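Local coordinates for protein dihydropyrimidinase (Dictyostelium discoideum, PDB 2FTW) that catalyses the zinc-dependent, reversible hydrolytic ring opening of dihydropyrimidines, the second step of reductive pyrimidine degradation, and works as a homotetramer, at residues I272-G277 / F424-G429; Q409-S414 / I430-I435. All coordinates share one frame; numbering follows the deposited sequence.

Following the chain from the N terminus, the short helix 273-277 comes first, in the TIM-barrel part of the amidohydrolase fold. Strand 409-412 follows, then the loop that carries 424-429, then strand 431-441. Interaction 1 closes a long excursion of 146 residues by bringing that loop back onto the helix. Interaction 2 closes a hairpin-like connection of 15 residues, and 424-429 lies inside it, so the two contacts cross along the sequence instead of nesting. Their centres are about 12 Å apart, and Gly429 N, 2.8 Å from Ile413 O, probably bonds directly between them. Together they tie a barrel-side helix to the sheet strands 409-412 and 431-441.

Interaction 1: I272-G277 / F424-G429; sequences IAAGLG and FNIFEG
Ala273 opens the short helix 273-277 and meets Phe427 at the tip of its ring, its CB 4.1 Å from Phe427 CZ. The carbonyl oxygen of the same residue sits at the ring edge, Ala273 O 3.7 Å from Phe427 CE1. One step on, Ala274 N lies in the plane of the ring at its edge, 3.8 Å from Phe427 CZ, so the phenyl enters the helix surface rim first. The methyl CB of Ala274 turns instead to Ile426 and touches its CD1 at 3.6 Å. Ile426 puts CG1 between its own backbone N and carbonyl carbon (chi1 66°), and the branch runs beneath the neighbouring phenyl, CG1 standing 3.8 Å from the Phe427 ring plane over its centre. At Gly277 the helix comes close again, its CA 4.1 Å from Phe427 CE1, where a CB would overlap the ring. Asn425 OD1 accepts from Phe427 N at 3.0 Å on an in-plane lone pair, an Asx turn within the type I turn from Asn425 to Glu428. Asp353 and His418 take bonds from Asn425 ND2, Asn349 OD1 accepts from Ile426 N, and Ile357 of helix 354-363 also packs on Phe427. Ala274 lies about 7 Å, side chain to side chain, from the zinc ligand Asp325. The loop's polar groups thus bond within its own Asx turn and to residues outside the helix, and its meeting with 273-277 is van der Waals.

Interaction 2: Q409-S414 / I430-I435; sequences QSKTIS and IKVTGI
Lys411 and Val432 form the hydrogen-bonded pair where strand 409-412 runs antiparallel to the start of strand 431-441, within a larger mixed beta-sheet: Val432 N gives to Lys411 O at 2.8 Å, nearly along the C=O axis, and Lys411 N returns a bond to Val432 O at 3.0 Å. Ile413 N to Ile430 O (3.1 Å) and Gly434 N to Gln409 O (2.8 Å) extend the pairing both ways. On the face of Lys411 and Val432, Ile413 CD1 meets Val432 CG1 at 4.0 Å, the two side chains crossing at about a right angle. Past the corner at Thr433, Ile435 CD1 is 3.8 Å from Gln409 CG in one of the two modelled conformers of Gln409. On the other face, the extended chain of Lys431 crosses Thr412 at about a right angle and brings its CE to 3.6 Å from Ser410 OG. That hydroxyl and Thr433 OG1, each anti to its own carbonyl carbon (chi1 -79° and -58°), meet tip to tip in a 2.7 Å hydrogen bond across the non-hydrogen-bonded pair. Helix 354-363 backs this region: Ile357 packs on Ile413, Glu360 OE1 accepts from Thr433 N, and Ser356 OG bonds to Gly434 O.

Interaction 1: I272-G277 / F424-G429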
loop_
_atom_site.group_PDB
_atom_site.type_symbol
_atom_site.label_atom_id
_atom_site.label_comp_id
_atom_site.label_asym_id
_atom_site.label_seq_id
_atom_site.Cartn_x
_atom_site.Cartn_y
_atom_site.Cartn_z
ATOM N N ILE A 272 9.778 21.069 3.874
ATOM C CA ILE A 272 10.499 22.267 4.330
ATOM C C ILE A 272 11.200 21.983 5.645
ATOM O O ILE A 272 10.906 20.999 6.309
ATOM C CB ILE A 272 9.588 23.520 4.409
ATOM C CG1 ILE A 272 8.388 23.294 5.342
ATOM C CG2 ILE A 272 9.101 23.905 3.011
ATOM C CD1 ILE A 272 7.787 24.578 5.848
ATOM N N ALA A 273 12.160 22.839 5.990
ATOM C CA ALA A 273 13.048 22.593 7.112
ATOM C C ALA A 273 12.273 22.387 8.424
ATOM O O ALA A 273 12.605 21.504 9.223
ATOM C CB ALA A 273 14.082 23.736 7.227
ATOM N N ALA A 274 11.219 23.162 8.629
ATOM C CA ALA A 274 10.374 23.030 9.825
ATOM C C ALA A 274 9.737 21.641 9.938
ATOM O O ALA A 274 9.659 21.066 11.022
ATOM C CB ALA A 274 9.280 24.107 9.821
ATOM N N GLY A 275 9.242 21.128 8.817
ATOM C CA GLY A 275 8.615 19.823 8.771
ATOM C C GLY A 275 9.622 18.712 8.987
ATOM O O GLY A 275 9.282 17.644 9.483
ATOM N N LEU A 276 10.871 18.970 8.619
ATOM C CA LEU A 276 11.925 17.983 8.768
ATOM C C LEU A 276 12.587 18.046 10.136
ATOM O O LEU A 276 13.250 17.083 10.549
ATOM C CB LEU A 276 12.958 18.152 7.647
ATOM C CG LEU A 276 12.423 17.814 6.248
ATOM C CD1 LEU A 276 13.487 18.088 5.207
ATOM C CD2 LEU A 276 11.913 16.368 6.129
ATOM N N GLY A 277 12.360 19.150 10.848
ATOM C CA GLY A 277 13.081 19.466 12.075
ATOM C C GLY A 277 12.281 19.536 13.368
ATOM O O GLY A 277 12.852 19.320 14.437
ATOM N N PHE A 424 13.190 35.118 17.522
ATOM C CA PHE A 424 12.736 33.777 17.888
ATOM C C PHE A 424 13.208 32.807 16.815
ATOM O O PHE A 424 13.331 33.195 15.650
ATOM C CB PHE A 424 11.209 33.741 18.025
ATOM C CG PHE A 424 10.674 32.473 18.651
ATOM C CD1 PHE A 424 10.571 32.358 20.033
ATOM C CD2 PHE A 424 10.271 31.396 17.858
ATOM C CE1 PHE A 424 10.081 31.200 20.618
ATOM C CE2 PHE A 424 9.780 30.229 18.439
ATOM C CZ PHE A 424 9.690 30.129 19.818
ATOM N N ASN A 425 13.524 31.576 17.233
ATOM C CA ASN A 425 13.914 30.475 16.345
ATOM C C ASN A 425 13.137 29.199 16.725
ATOM O O ASN A 425 13.086 28.803 17.898
ATOM C CB ASN A 425 15.430 30.242 16.429
ATOM C CG ASN A 425 15.998 29.541 15.195
ATOM O OD1 ASN A 425 15.563 28.456 14.833
ATOM N ND2 ASN A 425 16.996 30.147 14.574
ATOM N N ILE A 426 12.511 28.565 15.736
ATOM C CA ILE A 426 11.735 27.350 15.991
ATOM C C ILE A 426 12.636 26.137 16.290
ATOM O O ILE A 426 12.204 25.191 16.941
ATOM C CB ILE A 426 10.723 27.050 14.853
ATOM C CG1 ILE A 426 11.433 26.703 13.544
ATOM C CG2 ILE A 426 9.747 28.246 14.688
ATOM C CD1 ILE A 426 10.494 26.099 12.522
ATOM N N PHE A 427 13.888 26.204 15.837
ATOM C CA PHE A 427 14.898 25.180 16.119
ATOM C C PHE A 427 15.704 25.481 17.393
ATOM O O PHE A 427 16.743 24.880 17.623
ATOM C CB PHE A 427 15.847 25.000 14.915
ATOM C CG PHE A 427 15.135 24.827 13.612
ATOM C CD1 PHE A 427 14.374 23.669 13.365
ATOM C CD2 PHE A 427 15.181 25.822 12.644
ATOM C CE1 PHE A 427 13.684 23.508 12.164
ATOM C CE2 PHE A 427 14.501 25.670 11.435
ATOM C CZ PHE A 427 13.744 24.514 11.196
ATOM N N GLU A 428 15.201 26.377 18.243
ATOM C CA GLU A 428 15.880 26.702 19.507
ATOM C C GLU A 428 16.268 25.453 20.313
ATOM O O GLU A 428 15.450 24.545 20.520
ATOM C CB GLU A 428 15.002 27.609 20.371
ATOM C CG GLU A 428 15.690 28.147 21.619
ATOM C CD GLU A 428 16.695 29.245 21.330
ATOM O OE1 GLU A 428 16.441 30.075 20.425
ATOM O OE2 GLU A 428 17.727 29.298 22.035
ATOM N N GLY A 429 17.522 25.429 20.769
ATOM C CA GLY A 429 18.042 24.356 21.617
ATOM C C GLY A 429 18.381 23.058 20.906
ATOM O O GLY A 429 18.839 22.121 21.543
#

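Interaction 2: Q409-S414 / I430-I435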
loop_
_atom_site.group_PDB
_atom_site.type_symbol
_atom_site.label_atom_id
_atom_site.label_comp_id
_atom_site.label_asym_id
_atom_site.label_seq_id
_atom_site.Cartn_x
_atom_site.Cartn_y
_atom_site.Cartn_z
ATOM N N GLN A 409 31.745 19.429 13.279
ATOM C CA GLN A 409 31.556 20.551 14.192
ATOM C C GLN A 409 30.116 20.592 14.689
ATOM O O GLN A 409 29.165 20.472 13.909
ATOM C CB GLN A 409 31.940 21.881 13.549
ATOM C CG GLN A 409 31.967 23.054 14.543
ATOM C CD GLN A 409 33.199 23.932 14.397
ATOM O OE1 GLN A 409 34.323 23.442 14.440
ATOM N NE2 GLN A 409 32.992 25.235 14.234
ATOM N N SER A 410 29.970 20.757 16.001
ATOM C CA SER A 410 28.663 20.832 16.622
ATOM C C SER A 410 28.259 22.261 16.908
ATOM O O SER A 410 29.094 23.186 16.973
ATOM C CB SER A 410 28.620 20.016 17.908
ATOM O OG SER A 410 28.468 18.644 17.599
ATOM N N LYS A 411 26.958 22.422 17.084
ATOM C CA LYS A 411 26.366 23.700 17.420
ATOM C C LYS A 411 24.987 23.430 17.993
ATOM O O LYS A 411 24.316 22.492 17.573
ATOM C CB LYS A 411 26.264 24.577 16.171
ATOM C CG LYS A 411 25.400 25.810 16.346
ATOM C CD LYS A 411 25.431 26.705 15.123
ATOM C CE LYS A 411 24.352 26.372 14.102
ATOM N NZ LYS A 411 24.267 27.464 13.070
ATOM N N THR A 412 24.588 24.238 18.972
ATOM C CA THR A 412 23.195 24.315 19.399
ATOM C C THR A 412 22.630 25.575 18.778
ATOM O O THR A 412 23.228 26.643 18.881
ATOM C CB THR A 412 23.051 24.387 20.934
ATOM O OG1 THR A 412 23.618 23.214 21.521
ATOM C CG2 THR A 412 21.604 24.480 21.333
ATOM N N ILE A 413 21.486 25.437 18.111
ATOM C CA ILE A 413 20.837 26.563 17.440
ATOM C C ILE A 413 20.087 27.418 18.462
ATOM O O ILE A 413 19.422 26.886 19.344
ATOM C CB ILE A 413 19.878 26.067 16.335
ATOM C CG1 ILE A 413 20.691 25.380 15.230
ATOM C CG2 ILE A 413 19.063 27.220 15.763
ATOM C CD1 ILE A 413 19.869 24.567 14.272
ATOM N N SER A 414 20.225 28.738 18.338
ATOM C CA SER A 414 19.557 29.669 19.240
ATOM C C SER A 414 19.395 31.048 18.610
ATOM O O SER A 414 20.141 31.424 17.708
ATOM C CB SER A 414 20.311 29.783 20.571
ATOM O OG SER A 414 21.518 30.502 20.439
ATOM N N ILE A 430 18.177 22.995 19.590
ATOM C CA ILE A 430 18.426 21.764 18.835
ATOM C C ILE A 430 19.907 21.637 18.535
ATOM O O ILE A 430 20.480 22.523 17.910
ATOM C CB ILE A 430 17.618 21.737 17.521
ATOM C CG1 ILE A 430 16.120 21.592 17.852
ATOM C CG2 ILE A 430 18.113 20.613 16.589
ATOM C CD1 ILE A 430 15.194 21.594 16.644
ATOM N N LYS A 431 20.512 20.523 18.961
ATOM C CA LYS A 431 21.926 20.296 18.729
ATOM C C LYS A 431 22.098 19.615 17.384
ATOM O O LYS A 431 21.466 18.593 17.098
ATOM C CB LYS A 431 22.581 19.457 19.825
ATOM C CG LYS A 431 24.117 19.551 19.771
ATOM C CD LYS A 431 24.819 18.442 20.537
ATOM C CE LYS A 431 26.320 18.666 20.533
ATOM N NZ LYS A 431 27.042 17.636 21.316
ATOM N N VAL A 432 22.950 20.213 16.565
ATOM C CA VAL A 432 23.269 19.695 15.250
ATOM C C VAL A 432 24.760 19.442 15.205
ATOM O O VAL A 432 25.526 20.132 15.868
ATOM C CB VAL A 432 22.867 20.680 14.118
ATOM C CG1 VAL A 432 21.382 20.843 14.068
ATOM C CG2 VAL A 432 23.542 22.034 14.263
ATOM N N THR A 433 25.162 18.437 14.439
ATOM C CA THR A 433 26.573 18.155 14.197
ATOM C C THR A 433 26.779 18.057 12.691
ATOM O O THR A 433 26.253 17.156 12.059
ATOM C CB THR A 433 26.996 16.845 14.898
ATOM O OG1 THR A 433 26.740 16.957 16.307
ATOM C CG2 THR A 433 28.473 16.556 14.683
ATOM N N GLY A 434 27.546 18.994 12.137
ATOM C CA GLY A 434 27.623 19.216 10.689
ATOM C C GLY A 434 27.097 20.597 10.331
ATOM O O GLY A 434 25.898 20.803 10.275
ATOM N N ILE A 435 27.994 21.558 10.122
ATOM C CA ILE A 435 27.585 22.921 9.783
ATOM C C ILE A 435 28.448 23.529 8.702
ATOM O O ILE A 435 29.569 23.090 8.466
ATOM C CB ILE A 435 27.614 23.866 11.010
ATOM C CG1 ILE A 435 29.048 24.071 11.501
ATOM C CG2 ILE A 435 26.695 23.340 12.112
ATOM C CD1 ILE A 435 29.156 24.882 12.770
#